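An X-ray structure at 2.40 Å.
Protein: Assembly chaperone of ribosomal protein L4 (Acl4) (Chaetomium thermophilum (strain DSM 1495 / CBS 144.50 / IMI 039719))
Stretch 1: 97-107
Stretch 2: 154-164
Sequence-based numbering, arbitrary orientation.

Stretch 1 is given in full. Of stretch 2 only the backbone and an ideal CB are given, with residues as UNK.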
# COMPACT_ATOMS: atom_id res chain seq x y z
N GLU B 97 -4.72 -16.46 -21.43
CA GLU B 97 -4.36 -17.87 -21.33
C GLU B 97 -3.69 -18.14 -19.99
O GLU B 97 -3.95 -19.16 -19.35
CB GLU B 97 -3.41 -18.26 -22.47
CG GLU B 97 -2.84 -19.68 -22.34
CD GLU B 97 -2.01 -20.11 -23.55
OE1 GLU B 97 -0.94 -20.72 -23.34
OE2 GLU B 97 -2.44 -19.86 -24.69
N GLY B 98 -2.83 -17.22 -19.56
CA GLY B 98 -2.01 -17.43 -18.39
C GLY B 98 -0.97 -18.49 -18.67
O GLY B 98 -0.60 -18.70 -19.83
N GLY B 99 -0.50 -19.15 -17.62
CA GLY B 99 0.36 -20.31 -17.77
C GLY B 99 1.60 -20.04 -18.59
O GLY B 99 2.34 -19.10 -18.32
N HIS B 100 1.82 -20.88 -19.61
CA HIS B 100 3.01 -20.77 -20.46
C HIS B 100 3.10 -19.41 -21.14
O HIS B 100 4.19 -18.89 -21.35
CB HIS B 100 2.99 -21.87 -21.53
CG HIS B 100 3.31 -23.23 -21.01
ND1 HIS B 100 4.48 -23.51 -20.33
CD2 HIS B 100 2.63 -24.40 -21.08
CE1 HIS B 100 4.49 -24.79 -20.00
NE2 HIS B 100 3.38 -25.35 -20.44
N ASP B 101 1.94 -18.84 -21.46
CA ASP B 101 1.89 -17.54 -22.14
C ASP B 101 2.39 -16.42 -21.22
O ASP B 101 3.07 -15.50 -21.68
CB ASP B 101 0.46 -17.24 -22.60
CG ASP B 101 0.39 -16.02 -23.50
OD1 ASP B 101 0.79 -16.11 -24.67
OD2 ASP B 101 -0.09 -14.96 -23.03
N SER B 102 2.06 -16.51 -19.94
CA SER B 102 2.52 -15.53 -18.96
C SER B 102 4.01 -15.66 -18.71
O SER B 102 4.73 -14.66 -18.67
CB SER B 102 1.77 -15.69 -17.64
OG SER B 102 0.41 -15.35 -17.78
N VAL B 103 4.48 -16.89 -18.54
CA VAL B 103 5.90 -17.15 -18.32
C VAL B 103 6.73 -16.66 -19.50
O VAL B 103 7.82 -16.11 -19.32
CB VAL B 103 6.16 -18.65 -18.12
CG1 VAL B 103 7.65 -18.92 -18.01
CG2 VAL B 103 5.44 -19.15 -16.88
N ALA B 104 6.22 -16.87 -20.71
CA ALA B 104 6.90 -16.43 -21.92
C ALA B 104 7.08 -14.91 -21.91
O ALA B 104 8.17 -14.41 -22.17
CB ALA B 104 6.13 -16.86 -23.16
N TRP B 105 6.01 -14.19 -21.59
CA TRP B 105 6.08 -12.73 -21.49
C TRP B 105 7.03 -12.29 -20.37
O TRP B 105 7.81 -11.35 -20.55
CB TRP B 105 4.69 -12.14 -21.26
CG TRP B 105 3.84 -12.07 -22.50
CD1 TRP B 105 2.63 -12.66 -22.69
CD2 TRP B 105 4.14 -11.35 -23.70
NE1 TRP B 105 2.15 -12.36 -23.95
CE2 TRP B 105 3.06 -11.56 -24.59
CE3 TRP B 105 5.21 -10.55 -24.12
CZ2 TRP B 105 3.03 -11.00 -25.86
CZ3 TRP B 105 5.18 -10.00 -25.39
CH2 TRP B 105 4.09 -10.23 -26.25
N PHE B 106 6.95 -12.96 -19.23
CA PHE B 106 7.79 -12.64 -18.08
C PHE B 106 9.26 -12.84 -18.43
O PHE B 106 10.11 -12.05 -18.05
CB PHE B 106 7.43 -13.52 -16.88
CG PHE B 106 6.24 -13.03 -16.08
CD1 PHE B 106 5.28 -13.93 -15.62
CD2 PHE B 106 6.10 -11.69 -15.75
CE1 PHE B 106 4.20 -13.50 -14.88
CE2 PHE B 106 5.02 -11.26 -15.01
CZ PHE B 106 4.07 -12.16 -14.57
N GLU B 107 9.54 -13.92 -19.16
CA GLU B 107 10.91 -14.25 -19.54
C GLU B 107 11.47 -13.18 -20.46
O GLU B 107 12.62 -12.77 -20.31
CB GLU B 107 10.97 -15.62 -20.22
CG GLU B 107 11.02 -16.79 -19.25
CD GLU B 107 11.06 -18.15 -19.94
OE1 GLU B 107 11.00 -18.19 -21.19
OE2 GLU B 107 11.16 -19.17 -19.24
N UNK B 154 5.06 -18.02 -8.95
CA UNK B 154 3.64 -18.09 -8.59
C UNK B 154 2.78 -18.68 -9.71
O UNK B 154 1.74 -19.28 -9.45
CB UNK B 154 3.13 -16.69 -8.23
N UNK B 155 3.22 -18.53 -10.96
CA UNK B 155 2.53 -19.18 -12.07
C UNK B 155 2.72 -20.69 -11.98
O UNK B 155 1.79 -21.46 -12.24
CB UNK B 155 3.04 -18.65 -13.41
N UNK B 156 3.93 -21.12 -11.61
CA UNK B 156 4.23 -22.55 -11.52
C UNK B 156 3.59 -23.21 -10.31
O UNK B 156 3.53 -24.44 -10.23
CB UNK B 156 5.74 -22.76 -11.47
N UNK B 157 3.10 -22.40 -9.37
CA UNK B 157 2.40 -22.92 -8.20
C UNK B 157 0.90 -22.72 -8.33
O UNK B 157 0.14 -23.00 -7.40
CB UNK B 157 2.91 -22.25 -6.93
N UNK B 158 0.47 -22.21 -9.49
CA UNK B 158 -0.94 -22.14 -9.83
C UNK B 158 -1.19 -22.72 -11.23
O UNK B 158 -1.38 -23.93 -11.37
CB UNK B 158 -1.43 -20.69 -9.75
N UNK B 159 -1.16 -21.87 -12.25
CA UNK B 159 -1.50 -22.27 -13.63
C UNK B 159 -0.76 -23.53 -14.10
O UNK B 159 -1.36 -24.42 -14.71
CB UNK B 159 -1.19 -21.12 -14.59
N UNK B 160 0.54 -23.59 -13.84
CA UNK B 160 1.40 -24.66 -14.34
C UNK B 160 1.85 -25.61 -13.23
O UNK B 160 2.88 -26.28 -13.36
CB UNK B 160 2.62 -24.06 -15.03
N UNK B 161 1.06 -25.69 -12.16
CA UNK B 161 1.38 -26.57 -11.04
C UNK B 161 1.34 -28.06 -11.41
O UNK B 161 1.82 -28.90 -10.65
CB UNK B 161 0.41 -26.30 -9.89
N UNK B 162 0.78 -28.39 -12.58
CA UNK B 162 0.74 -29.78 -13.04
C UNK B 162 2.02 -30.17 -13.79
O UNK B 162 2.16 -31.32 -14.21
CB UNK B 162 -0.48 -30.00 -13.94
N UNK B 163 2.93 -29.22 -13.96
CA UNK B 163 4.19 -29.50 -14.63
C UNK B 163 5.09 -30.32 -13.70
O UNK B 163 5.16 -30.07 -12.50
CB UNK B 163 4.88 -28.20 -15.05
N UNK B 164 5.77 -31.31 -14.28
CA UNK B 164 6.63 -32.20 -13.50
C UNK B 164 7.85 -31.47 -12.94
O UNK B 164 8.28 -31.74 -11.82
CB UNK B 164 7.08 -33.38 -14.36

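Position 154 continues a helix that begins earlier in the chain, and its CB has nothing of the first stretch within 5.5 Å. The residue is E154, whose backbone O accepts a hydrogen bond from a side chain four positions on.

Position 155 is different. Its CB points toward stretch 1, 4.2 Å from V103 CG2. The surroundings are mostly apolar and the space is short, so valine, isoleucine, leucine or alanine would suit. V155 is deposited, with chi1 t. Its CG1 lies 3.9 Å from V103 CG2, while its CG2 reaches the edge of the F106 ring, 4.1 Å from F106 CE1.

At 156 the CB points sideways and meets nothing nearby, so a small residue would leave stretch 1 untouched and only a long one could return to it. A leucine, methionine or aromatic could do so. Y156 does, bringing CE2 to 4.1 Å from V103 CG2.

Positions 157 and 158 are out of reach, and many residues would serve. They hold M157, present as selenomethionine, and T158, whose OG1 donates to E154 O at 2.7 Å.

Position 159 is where the backbones come closest, 4.9 Å between its CA and G99 CA. Its CB points toward stretch 1, 3.6 Å from G99 CA, and the amide of G99 offers a donor just before the helix. A short acceptor is called for: aspartate, asparagine or perhaps serine. D159 answers, OD1 accepting from G99 N at 2.9 Å with an N-H...O angle of 155°. The fit also needs a glycine at the residue before G99: an ideal CB on G98 would sit 2.6 Å from D159 OD1, a clash.

Position 160 also points toward stretch 1, but its CB stays 5.2 Å from G99 CA and 5.4 Å from H100 CE1. That gap, bordered by V103 and the imidazole, asks for a mid-sized apolar chain such as leucine, isoleucine or methionine. L160 fills it: CD2 lies over the H100 ring face, 3.9 Å from the ring centroid, and 3.7 Å from G99 CA, while CD1 packs 3.9 Å from V103 CG2.

Positions 161 and 162 are out of reach. S161 donates from OG to T158 O at 2.8 Å; W162 makes no contact with stretch 1.

At 163 the CB points toward stretch 1 across open space, with H100 beyond. A long polar or acidic chain could span it, and E163 brings OE1 to 3.5 Å from H100 NE2.

Position 164 is unconstrained by stretch 1; it is D164.

Stretch 2 154-164: EVYMTDLSWED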
# COMPACT_ATOMS: atom_id res chain seq x y z
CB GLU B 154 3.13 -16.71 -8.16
CG GLU B 154 3.73 -16.22 -6.83
CD GLU B 154 3.69 -14.70 -6.66
OE1 GLU B 154 2.97 -14.01 -7.42
OE2 GLU B 154 4.39 -14.18 -5.75
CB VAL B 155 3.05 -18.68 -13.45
CG1 VAL B 155 2.32 -19.38 -14.58
CG2 VAL B 155 2.87 -17.18 -13.58
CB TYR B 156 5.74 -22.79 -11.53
CG TYR B 156 6.32 -22.84 -12.92
CD1 TYR B 156 6.08 -23.92 -13.76
CD2 TYR B 156 7.10 -21.80 -13.41
CE1 TYR B 156 6.59 -23.97 -15.03
CE2 TYR B 156 7.62 -21.84 -14.68
CZ TYR B 156 7.37 -22.92 -15.49
OH TYR B 156 7.89 -22.94 -16.76
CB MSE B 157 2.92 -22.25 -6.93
CG MSE B 157 4.39 -22.51 -6.66
SE MSE B 157 5.00 -21.68 -5.01
CE MSE B 157 4.09 -22.85 -3.75
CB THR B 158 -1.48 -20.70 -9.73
OG1 THR B 158 -0.66 -19.79 -10.49
CG2 THR B 158 -1.54 -20.25 -8.27
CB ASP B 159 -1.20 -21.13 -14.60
CG ASP B 159 -1.93 -19.83 -14.26
OD1 ASP B 159 -1.75 -18.85 -15.02
OD2 ASP B 159 -2.67 -19.78 -13.25
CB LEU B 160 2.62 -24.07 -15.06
CG LEU B 160 2.34 -23.12 -16.22
CD1 LEU B 160 3.64 -22.58 -16.79
CD2 LEU B 160 1.52 -23.80 -17.31
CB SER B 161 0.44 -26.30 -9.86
OG SER B 161 -0.92 -26.45 -10.22
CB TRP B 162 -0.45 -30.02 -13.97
CG TRP B 162 -1.76 -30.03 -13.28
CD1 TRP B 162 -2.38 -31.10 -12.71
CD2 TRP B 162 -2.64 -28.91 -13.09
NE1 TRP B 162 -3.59 -30.72 -12.18
CE2 TRP B 162 -3.77 -29.38 -12.40
CE3 TRP B 162 -2.58 -27.56 -13.44
CZ2 TRP B 162 -4.83 -28.55 -12.04
CZ3 TRP B 162 -3.63 -26.73 -13.09
CH2 TRP B 162 -4.74 -27.23 -12.40
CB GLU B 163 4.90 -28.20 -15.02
CG GLU B 163 4.15 -27.37 -16.06
CD GLU B 163 4.25 -27.93 -17.47
OE1 GLU B 163 3.22 -28.00 -18.17
OE2 GLU B 163 5.38 -28.29 -17.89
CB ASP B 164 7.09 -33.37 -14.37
CG ASP B 164 5.92 -34.21 -14.86
OD1 ASP B 164 4.79 -33.99 -14.38
OD2 ASP B 164 6.15 -35.09 -15.72
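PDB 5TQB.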